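Local coordinates for transcriptional regulator (Streptococcus thermophilus LMD-9, PDB 5JUF), which probably acts as a transcriptional activator of competence, as the RNPP-type quorum sensor of the streptococcal ComRS cell-to-cell communication system, at residues A[73-78]-A[112-117]; A[46-51]-A[116-121]; A[83-88]-A[102-107]. One frame throughout, in Å; residues are numbered along the deposited sequence.

Interaction 1 (A[73-78]-A[112-117]); sequences TIPDEY and FDILPE
Leu115 lays one methyl on the ring of Tyr78 in an over-the-face CH-pi contact. Its CD2 stands 3.5 Å from the Tyr78 ring centroid and only 4° off the ring normal, so the methyl sits practically over the centre of the ring. The other branch, CD1, reaches the rim, 3.6 Å from CE1 of Tyr78. Tyr78 has CG anti to its backbone N (chi1 166°), which carries the ring toward the 112-117 loop, while its hydroxyl goes on to a hydrogen bond with Glu119.

The remaining apolar contacts lie beside this CH-pi contact. Ile74 meets Pro116 tip to tip, with CD1 of Ile74 3.6 Å from CD of Pro116, and its CG2 lies 4.2 Å from CD2 of Leu115, the two side chains crossing at about a right angle. Pro75 adds its CD, 4.1 Å from CG2 of Ile114.

These residues join the start of helix 76-86 to the loop between helices 94-111 and 117-130, within the tetratricopeptide-type helical region of ComR; Pro116 is the N-cap residue of helix 117-130. Side chains of helix 94-111 flank the same end, Phe111 against Pro75 and Val107 against Tyr78.

No hydrogen bond crosses between the two segments; instead, aliphatic groups rest against backbone oxygens. CG1 of Ile114 comes to 3.4 Å from the carbonyl O of Thr73, and in the reverse sense CG1 of Ile74 lies 3.8 Å from the carbonyl O of Ile114.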
loop_
_atom_site.group_PDB
_atom_site.type_symbol
_atom_site.label_atom_id
_atom_site.label_comp_id
_atom_site.label_asym_id
_atom_site.label_seq_id
_atom_site.Cartn_x
_atom_site.Cartn_y
_atom_site.Cartn_z
ATOM N N THR A 73 14.368 -11.392 -15.166
ATOM C CA THR A 73 13.913 -10.104 -15.684
ATOM C C THR A 73 12.392 -10.046 -15.673
ATOM O O THR A 73 11.725 -10.930 -16.220
ATOM C CB THR A 73 14.436 -9.866 -17.102
ATOM O OG1 THR A 73 15.861 -9.709 -17.065
ATOM C CG2 THR A 73 13.808 -8.614 -17.697
ATOM N N ILE A 74 11.842 -9.026 -15.024
ATOM C CA ILE A 74 10.397 -8.805 -15.004
ATOM C C ILE A 74 10.044 -7.980 -16.238
ATOM O O ILE A 74 10.581 -6.876 -16.400
ATOM C CB ILE A 74 9.940 -8.105 -13.717
ATOM C CG1 ILE A 74 10.214 -8.983 -12.490
ATOM C CG2 ILE A 74 8.429 -7.820 -13.780
ATOM C CD1 ILE A 74 10.012 -8.257 -11.173
ATOM N N PRO A 75 9.185 -8.476 -17.125
ATOM C CA PRO A 75 8.863 -7.723 -18.340
ATOM C C PRO A 75 8.252 -6.373 -18.008
ATOM O O PRO A 75 7.493 -6.226 -17.048
ATOM C CB PRO A 75 7.862 -8.629 -19.063
ATOM C CG PRO A 75 8.109 -10.002 -18.490
ATOM C CD PRO A 75 8.459 -9.754 -17.054
ATOM N N ASP A 76 8.606 -5.367 -18.808
ATOM C CA ASP A 76 8.078 -4.032 -18.556
ATOM C C ASP A 76 6.559 -4.006 -18.659
ATOM O O ASP A 76 5.906 -3.190 -18.000
ATOM C CB ASP A 76 8.733 -3.035 -19.510
ATOM C CG ASP A 76 10.218 -2.832 -19.191
ATOM O OD1 ASP A 76 10.543 -2.555 -18.011
ATOM O OD2 ASP A 76 11.066 -2.984 -20.092
ATOM N N GLU A 77 5.979 -4.912 -19.448
ATOM C CA GLU A 77 4.526 -4.979 -19.546
ATOM C C GLU A 77 3.873 -5.249 -18.192
ATOM O O GLU A 77 2.739 -4.816 -17.956
ATOM C CB GLU A 77 4.115 -6.050 -20.549
ATOM C CG GLU A 77 2.625 -6.280 -20.595
ATOM C CD GLU A 77 2.222 -7.226 -21.694
ATOM O OE1 GLU A 77 1.162 -6.998 -22.311
ATOM O OE2 GLU A 77 2.972 -8.190 -21.949
ATOM N N TYR A 78 4.553 -5.955 -17.290
ATOM C CA TYR A 78 3.980 -6.139 -15.954
ATOM C C TYR A 78 3.786 -4.805 -15.256
ATOM O O TYR A 78 2.718 -4.529 -14.694
ATOM C CB TYR A 78 4.866 -7.021 -15.082
ATOM C CG TYR A 78 4.443 -6.924 -13.626
ATOM C CD1 TYR A 78 3.244 -7.481 -13.203
ATOM C CD2 TYR A 78 5.216 -6.239 -12.690
ATOM C CE1 TYR A 78 2.826 -7.384 -11.876
ATOM C CE2 TYR A 78 4.818 -6.137 -11.358
ATOM C CZ TYR A 78 3.607 -6.712 -10.964
ATOM O OH TYR A 78 3.186 -6.629 -9.657
ATOM N N PHE A 112 2.561 -14.612 -12.903
ATOM C CA PHE A 112 2.791 -15.301 -11.635
ATOM C C PHE A 112 4.194 -15.912 -11.540
ATOM O O PHE A 112 4.890 -15.763 -10.526
ATOM C CB PHE A 112 1.737 -16.392 -11.437
ATOM C CG PHE A 112 1.910 -17.137 -10.142
ATOM C CD1 PHE A 112 1.481 -16.575 -8.953
ATOM C CD2 PHE A 112 2.546 -18.372 -10.107
ATOM C CE1 PHE A 112 1.661 -17.249 -7.739
ATOM C CE2 PHE A 112 2.733 -19.055 -8.898
ATOM C CZ PHE A 112 2.291 -18.488 -7.716
ATOM N N ASP A 113 4.618 -16.618 -12.584
ATOM C CA ASP A 113 5.833 -17.418 -12.481
ATOM C C ASP A 113 7.104 -16.581 -12.461
ATOM O O ASP A 113 8.161 -17.098 -12.076
ATOM C CB ASP A 113 5.887 -18.415 -13.632
ATOM C CG ASP A 113 4.807 -19.461 -13.521
ATOM O OD1 ASP A 113 4.618 -19.978 -12.404
ATOM O OD2 ASP A 113 4.146 -19.743 -14.533
ATOM N N ILE A 114 7.028 -15.309 -12.848
ATOM C CA ILE A 114 8.195 -14.429 -12.916
ATOM C C ILE A 114 8.171 -13.337 -11.844
ATOM O O ILE A 114 9.114 -12.538 -11.765
ATOM C CB ILE A 114 8.331 -13.819 -14.332
ATOM C CG1 ILE A 114 9.693 -13.168 -14.575
ATOM C CG2 ILE A 114 7.234 -12.791 -14.612
ATOM C CD1 ILE A 114 10.862 -14.090 -14.397
ATOM N N LEU A 115 7.100 -13.287 -10.969
ATOM C CA LEU A 115 7.051 -12.202 -9.985
ATOM C C LEU A 115 7.607 -12.629 -8.632
ATOM O O LEU A 115 7.314 -13.736 -8.159
ATOM C CB LEU A 115 5.614 -11.728 -9.787
ATOM C CG LEU A 115 4.980 -11.030 -10.989
ATOM C CD1 LEU A 115 3.500 -10.742 -10.713
ATOM C CD2 LEU A 115 5.745 -9.750 -11.266
ATOM N N PRO A 116 8.369 -11.746 -7.989
ATOM C CA PRO A 116 8.812 -12.014 -6.617
ATOM C C PRO A 116 7.664 -11.868 -5.631
ATOM O O PRO A 116 6.614 -11.283 -5.919
ATOM C CB PRO A 116 9.888 -10.949 -6.369
ATOM C CG PRO A 116 9.473 -9.794 -7.266
ATOM C CD PRO A 116 8.899 -10.468 -8.508
ATOM N N GLU A 117 7.901 -12.405 -4.434
ATOM C CA GLU A 117 6.881 -12.436 -3.388
ATOM C C GLU A 117 6.308 -11.050 -3.087
ATOM O O GLU A 117 5.105 -10.906 -2.863
ATOM C CB GLU A 117 7.500 -13.041 -2.127
ATOM C CG GLU A 117 6.606 -13.092 -0.916
ATOM C CD GLU A 117 7.308 -13.767 0.255
ATOM O OE1 GLU A 117 7.675 -14.958 0.123
ATOM O OE2 GLU A 117 7.522 -13.092 1.286
#

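Interaction 2 (A[46-51]-A[116-121]); sequences LPSLDR and PEEELL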
loop_
_atom_site.group_PDB
_atom_site.type_symbol
_atom_site.label_atom_id
_atom_site.label_comp_id
_atom_site.label_asym_id
_atom_site.label_seq_id
_atom_site.Cartn_x
_atom_site.Cartn_y
_atom_site.Cartn_z
ATOM N N LEU A 46 9.846 -16.462 -5.508
ATOM C CA LEU A 46 11.004 -15.959 -6.221
ATOM C C LEU A 46 11.590 -14.785 -5.457
ATOM O O LEU A 46 10.836 -13.981 -4.891
ATOM C CB LEU A 46 10.607 -15.495 -7.611
ATOM C CG LEU A 46 11.676 -15.271 -8.671
ATOM C CD1 LEU A 46 12.256 -16.609 -9.099
ATOM C CD2 LEU A 46 11.034 -14.564 -9.834
ATOM N N PRO A 47 12.917 -14.665 -5.433
ATOM C CA PRO A 47 13.533 -13.492 -4.808
ATOM C C PRO A 47 13.459 -12.285 -5.725
ATOM O O PRO A 47 13.658 -12.391 -6.936
ATOM C CB PRO A 47 14.988 -13.928 -4.593
ATOM C CG PRO A 47 15.230 -14.958 -5.644
ATOM C CD PRO A 47 13.918 -15.638 -5.911
ATOM N N SER A 48 13.164 -11.132 -5.132
ATOM C CA SER A 48 13.305 -9.883 -5.858
ATOM C C SER A 48 14.786 -9.592 -6.082
ATOM O O SER A 48 15.662 -10.200 -5.463
ATOM C CB SER A 48 12.665 -8.736 -5.085
ATOM O OG SER A 48 13.305 -8.591 -3.823
ATOM N N LEU A 49 15.057 -8.655 -6.999
ATOM C CA LEU A 49 16.417 -8.165 -7.187
ATOM C C LEU A 49 17.065 -7.789 -5.861
ATOM O O LEU A 49 18.230 -8.118 -5.616
ATOM C CB LEU A 49 16.412 -6.948 -8.120
ATOM C CG LEU A 49 16.641 -7.255 -9.592
ATOM C CD1 LEU A 49 16.671 -5.963 -10.426
ATOM C CD2 LEU A 49 17.944 -8.023 -9.720
ATOM N N ASP A 50 16.326 -7.087 -5.000
ATOM C CA ASP A 50 16.882 -6.639 -3.725
ATOM C C ASP A 50 17.211 -7.820 -2.811
ATOM O O ASP A 50 18.298 -7.875 -2.226
ATOM C CB ASP A 50 15.909 -5.679 -3.037
ATOM C CG ASP A 50 15.839 -4.308 -3.720
ATOM O OD1 ASP A 50 16.745 -3.954 -4.508
ATOM O OD2 ASP A 50 14.867 -3.575 -3.451
ATOM N N ARG A 51 16.284 -8.772 -2.668
ATOM C CA ARG A 51 16.565 -9.950 -1.837
ATOM C C ARG A 51 17.708 -10.779 -2.408
ATOM O O ARG A 51 18.547 -11.300 -1.658
ATOM C CB ARG A 51 15.317 -10.826 -1.703
ATOM C CG ARG A 51 14.088 -10.106 -1.160
ATOM C CD ARG A 51 13.802 -10.405 0.289
ATOM N NE ARG A 51 12.429 -10.035 0.635
ATOM C CZ ARG A 51 12.077 -8.909 1.251
ATOM N NH1 ARG A 51 12.989 -8.034 1.629
ATOM N NH2 ARG A 51 10.803 -8.661 1.502
ATOM N N PRO A 116 8.369 -11.746 -7.989
ATOM C CA PRO A 116 8.812 -12.014 -6.617
ATOM C C PRO A 116 7.664 -11.868 -5.631
ATOM O O PRO A 116 6.614 -11.283 -5.919
ATOM C CB PRO A 116 9.888 -10.949 -6.369
ATOM C CG PRO A 116 9.473 -9.794 -7.266
ATOM C CD PRO A 116 8.899 -10.468 -8.508
ATOM N N GLU A 117 7.901 -12.405 -4.434
ATOM C CA GLU A 117 6.881 -12.436 -3.388
ATOM C C GLU A 117 6.308 -11.050 -3.087
ATOM O O GLU A 117 5.105 -10.906 -2.863
ATOM C CB GLU A 117 7.500 -13.041 -2.127
ATOM C CG GLU A 117 6.606 -13.092 -0.916
ATOM C CD GLU A 117 7.308 -13.767 0.255
ATOM O OE1 GLU A 117 7.675 -14.958 0.123
ATOM O OE2 GLU A 117 7.522 -13.092 1.286
ATOM N N GLU A 118 7.157 -10.018 -3.068
ATOM C CA GLU A 118 6.679 -8.671 -2.748
ATOM C C GLU A 118 5.633 -8.185 -3.751
ATOM O O GLU A 118 4.649 -7.530 -3.375
ATOM C CB GLU A 118 7.852 -7.691 -2.707
ATOM C CG GLU A 118 8.980 -8.093 -1.760
ATOM C CD GLU A 118 10.132 -8.803 -2.455
ATOM O OE1 GLU A 118 9.907 -9.866 -3.074
ATOM O OE2 GLU A 118 11.272 -8.296 -2.365
ATOM N N GLU A 119 5.844 -8.470 -5.038
ATOM C CA GLU A 119 4.892 -8.007 -6.045
ATOM C C GLU A 119 3.579 -8.765 -5.953
ATOM O O GLU A 119 2.504 -8.171 -6.055
ATOM C CB GLU A 119 5.485 -8.154 -7.449
ATOM C CG GLU A 119 6.630 -7.204 -7.723
ATOM C CD GLU A 119 6.189 -5.743 -7.739
ATOM O OE1 GLU A 119 5.019 -5.483 -8.086
ATOM O OE2 GLU A 119 7.003 -4.860 -7.390
ATOM N N LEU A 120 3.645 -10.085 -5.797
ATOM C CA LEU A 120 2.416 -10.852 -5.640
ATOM C C LEU A 120 1.635 -10.386 -4.414
ATOM O O LEU A 120 0.405 -10.294 -4.448
ATOM C CB LEU A 120 2.743 -12.347 -5.560
ATOM C CG LEU A 120 3.395 -12.952 -6.814
ATOM C CD1 LEU A 120 3.942 -14.373 -6.573
ATOM C CD2 LEU A 120 2.412 -12.967 -7.965
ATOM N N LEU A 121 2.330 -10.068 -3.323
ATOM C CA LEU A 121 1.624 -9.606 -2.133
ATOM C C LEU A 121 0.926 -8.269 -2.391
ATOM O O LEU A 121 -0.219 -8.058 -1.961
ATOM C CB LEU A 121 2.617 -9.507 -0.979
ATOM C CG LEU A 121 2.128 -9.346 0.462
ATOM C CD1 LEU A 121 2.099 -7.909 0.809
ATOM C CD2 LEU A 121 0.797 -10.031 0.782
HETATM O O HOH W 1 11.338 -11.994 -2.862
HETATM O O HOH W 2 9.190 -10.731 0.522
#
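Ser48 and Glu118 are brought together by two torsions: the serine turns OG between its backbone N and carbonyl carbon (chi1 61°), and the glutamate chain bends at chi2 (97°). Ser48 OG donates a short bond, 2.5 Å, to OE2 of Glu118, meeting it on the syn side and somewhat out of the carboxylate plane. The same OG accepts from Arg51 N at 3.2 Å along an almost straight line. Arg51 then stacks its guanidinium on the carboxylate, the two planes 7° apart. Its NE is 3.7 Å from Glu118 OE2, a long salt bridge resting probably on charge alone, since no N-H points at the oxygen.

Water completes the junction. One molecule donates to Leu46 O and Glu118 OE1 and accepts from Ser48 N; a second accepts from Arg51 NH2 and donates to OE2 of Glu117, whose OE1 is held by Ser45 and Arg39. Alongside, CB of Pro116 packs 3.5 Å from Ser48 N.

Ser48 is thus a classical N-cap of helix 49-59, and its hydroxyl also ties that helix start in the helix-turn-helix region to the first turn of helix 117-130 in the tetratricopeptide region, consistent with DNA-binding and peptide-sensing regions of an RNPP regulator.

Interaction 3 (A[83-88]-A[102-107]); sequences NRLIKF and TLIEEV
Leu85 and Leu103 carry this contact, facing each other between helices 76-86 and 94-111. The apolar part is built round Leu85, whose CG lies between its backbone N and carbonyl carbon (chi1 71°), turning both methyls onto the second helix. CD1 and CD2 straddle CG1 of Ile104, with CD2 of Leu85 4.0 Å from that atom; the two side chains cross at about a right angle. One turn further along the helix, CG2 of Val107 approaches CD2 of Leu85 to 4.2 Å. Leu103 reaches back from its own helix, and its CD1 rests 4.2 Å from CB of Leu85.

A second kind of contact pairs a charged group with an aliphatic one. Arg84 extends from its backbone and then bends at chi3 (93°), bringing NH1 close to CD2 of Leu103, 3.2 Å away. The methyl approaches the guanidinium obliquely, and the side chains again cross nearly at right angles. Glu106 lies near the same guanidinium without touching it: its OE1 is 4.7 Å from NH1 of Arg84, a separation at which the opposite charges may still attract weakly.

The two helices run roughly antiparallel, in the manner of a tetratricopeptide-type helical hairpin. Helix 117-130 packs against the pair, with Leu126 touching both Leu85 and Ile104, and helix 200-219 meets helix 76-86 through Val201 and Val205 against Ile86.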
loop_
_atom_site.group_PDB
_atom_site.type_symbol
_atom_site.label_atom_id
_atom_site.label_comp_id
_atom_site.label_asym_id
_atom_site.label_seq_id
_atom_site.Cartn_x
_atom_site.Cartn_y
_atom_site.Cartn_z
ATOM N N ASN A 83 0.831 -0.331 -13.081
ATOM C CA ASN A 83 0.614 1.116 -13.027
ATOM C C ASN A 83 -0.770 1.494 -13.539
ATOM O O ASN A 83 -1.472 2.307 -12.920
ATOM C CB ASN A 83 1.692 1.846 -13.832
ATOM C CG ASN A 83 3.054 1.755 -13.182
ATOM O OD1 ASN A 83 3.173 1.355 -12.029
ATOM N ND2 ASN A 83 4.089 2.123 -13.915
ATOM N N ARG A 84 -1.179 0.922 -14.675
ATOM C CA ARG A 84 -2.505 1.226 -15.202
ATOM C C ARG A 84 -3.594 0.919 -14.183
ATOM O O ARG A 84 -4.547 1.692 -14.031
ATOM C CB ARG A 84 -2.769 0.452 -16.492
ATOM C CG ARG A 84 -4.197 0.614 -17.000
ATOM C CD ARG A 84 -4.333 0.158 -18.444
ATOM N NE ARG A 84 -4.741 -1.239 -18.579
ATOM C CZ ARG A 84 -5.979 -1.632 -18.870
ATOM N NH1 ARG A 84 -6.255 -2.924 -18.992
ATOM N NH2 ARG A 84 -6.939 -0.732 -19.045
ATOM N N LEU A 85 -3.479 -0.197 -13.466
ATOM C CA LEU A 85 -4.585 -0.542 -12.582
ATOM C C LEU A 85 -4.552 0.269 -11.285
ATOM O O LEU A 85 -5.607 0.526 -10.693
ATOM C CB LEU A 85 -4.596 -2.053 -12.315
ATOM C CG LEU A 85 -3.553 -2.751 -11.451
ATOM C CD1 LEU A 85 -3.846 -2.554 -9.960
ATOM C CD2 LEU A 85 -3.527 -4.235 -11.796
ATOM N N ILE A 86 -3.374 0.700 -10.835
ATOM C CA ILE A 86 -3.329 1.617 -9.699
ATOM C C ILE A 86 -3.929 2.970 -10.073
ATOM O O ILE A 86 -4.638 3.593 -9.272
ATOM C CB ILE A 86 -1.889 1.746 -9.168
ATOM C CG1 ILE A 86 -1.505 0.452 -8.443
ATOM C CG2 ILE A 86 -1.763 2.956 -8.220
ATOM C CD1 ILE A 86 -0.046 0.285 -8.175
ATOM N N LYS A 87 -3.690 3.433 -11.300
ATOM C CA LYS A 87 -4.271 4.692 -11.742
ATOM C C LYS A 87 -5.717 4.541 -12.201
ATOM O O LYS A 87 -6.297 5.522 -12.669
ATOM C CB LYS A 87 -3.421 5.313 -12.859
ATOM C CG LYS A 87 -1.949 5.498 -12.465
ATOM C CD LYS A 87 -1.181 6.330 -13.472
ATOM C CE LYS A 87 -0.888 5.551 -14.741
ATOM N NZ LYS A 87 0.027 6.316 -15.659
ATOM N N PHE A 88 -6.305 3.348 -12.081
ATOM C CA PHE A 88 -7.694 3.132 -12.464
ATOM C C PHE A 88 -8.609 3.394 -11.267
ATOM O O PHE A 88 -8.703 2.557 -10.364
ATOM C CB PHE A 88 -7.900 1.711 -12.990
ATOM C CG PHE A 88 -9.312 1.442 -13.461
ATOM C CD1 PHE A 88 -9.773 1.966 -14.657
ATOM C CD2 PHE A 88 -10.178 0.685 -12.698
ATOM C CE1 PHE A 88 -11.077 1.723 -15.088
ATOM C CE2 PHE A 88 -11.476 0.440 -13.123
ATOM C CZ PHE A 88 -11.922 0.956 -14.316
ATOM N N THR A 102 -10.827 -7.626 -11.895
ATOM C CA THR A 102 -10.506 -8.442 -13.064
ATOM C C THR A 102 -9.101 -8.143 -13.585
ATOM O O THR A 102 -8.347 -9.069 -13.906
ATOM C CB THR A 102 -11.559 -8.225 -14.153
ATOM O OG1 THR A 102 -12.820 -8.721 -13.682
ATOM C CG2 THR A 102 -11.180 -8.975 -15.430
ATOM N N LEU A 103 -8.721 -6.856 -13.647
ATOM C CA LEU A 103 -7.369 -6.482 -14.070
ATOM C C LEU A 103 -6.307 -7.063 -13.149
ATOM O O LEU A 103 -5.237 -7.478 -13.608
ATOM C CB LEU A 103 -7.210 -4.959 -14.099
ATOM C CG LEU A 103 -8.002 -4.141 -15.121
ATOM C CD1 LEU A 103 -7.894 -2.645 -14.808
ATOM C CD2 LEU A 103 -7.504 -4.446 -16.524
ATOM N N ILE A 104 -6.559 -7.045 -11.841
ATOM C CA ILE A 104 -5.577 -7.550 -10.885
ATOM C C ILE A 104 -5.321 -9.032 -11.125
ATOM O O ILE A 104 -4.172 -9.490 -11.151
ATOM C CB ILE A 104 -6.053 -7.285 -9.445
ATOM C CG1 ILE A 104 -6.038 -5.788 -9.144
ATOM C CG2 ILE A 104 -5.197 -8.061 -8.433
ATOM C CD1 ILE A 104 -6.863 -5.421 -7.885
ATOM N N GLU A 105 -6.392 -9.805 -11.286
ATOM C CA GLU A 105 -6.249 -11.238 -11.513
ATOM C C GLU A 105 -5.577 -11.524 -12.852
ATOM O O GLU A 105 -4.818 -12.491 -12.973
ATOM C CB GLU A 105 -7.622 -11.912 -11.455
ATOM C CG GLU A 105 -8.302 -11.797 -10.097
ATOM C CD GLU A 105 -9.796 -12.080 -10.163
ATOM O OE1 GLU A 105 -10.276 -12.539 -11.228
ATOM O OE2 GLU A 105 -10.487 -11.854 -9.140
ATOM N N GLU A 106 -5.871 -10.707 -13.870
ATOM C CA GLU A 106 -5.235 -10.854 -15.179
ATOM C C GLU A 106 -3.721 -10.735 -15.064
ATOM O O GLU A 106 -2.975 -11.590 -15.555
ATOM C CB GLU A 106 -5.787 -9.798 -16.149
ATOM C CG GLU A 106 -4.975 -9.668 -17.451
ATOM C CD GLU A 106 -5.285 -8.412 -18.278
ATOM O OE1 GLU A 106 -5.841 -7.432 -17.736
ATOM O OE2 GLU A 106 -4.952 -8.411 -19.486
ATOM N N VAL A 107 -3.249 -9.702 -14.372
ATOM C CA VAL A 107 -1.810 -9.491 -14.265
ATOM C C VAL A 107 -1.179 -10.558 -13.387
ATOM O O VAL A 107 -0.086 -11.059 -13.681
ATOM C CB VAL A 107 -1.530 -8.076 -13.732
ATOM C CG1 VAL A 107 -0.059 -7.792 -13.771
ATOM C CG2 VAL A 107 -2.268 -7.070 -14.565
#

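Overall arrangement
Interactions 1 and 2 end on the same piece of chain, sharing Pro116 and Glu117, and their centres are 9 Å apart. They are joined by a probable hydrogen bond, Tyr78 OH to Glu119 OE1 at 2.7 Å, and by packing of Leu115 CD1 on Leu120 CD2 at 3.7 Å. Interaction 3 lies further along helix 76-86, its centre 14 Å from that of interaction 1, and touches it where Tyr78 CD1 meets Val107 CG1 at 3.4 Å. Interactions 2 and 3 do not touch; their nearest atoms are about 7 Å apart. Interactions 1 and 3 thus hold helices within the tetratricopeptide region together, whereas interaction 2 connects that region to the helix-turn-helix region.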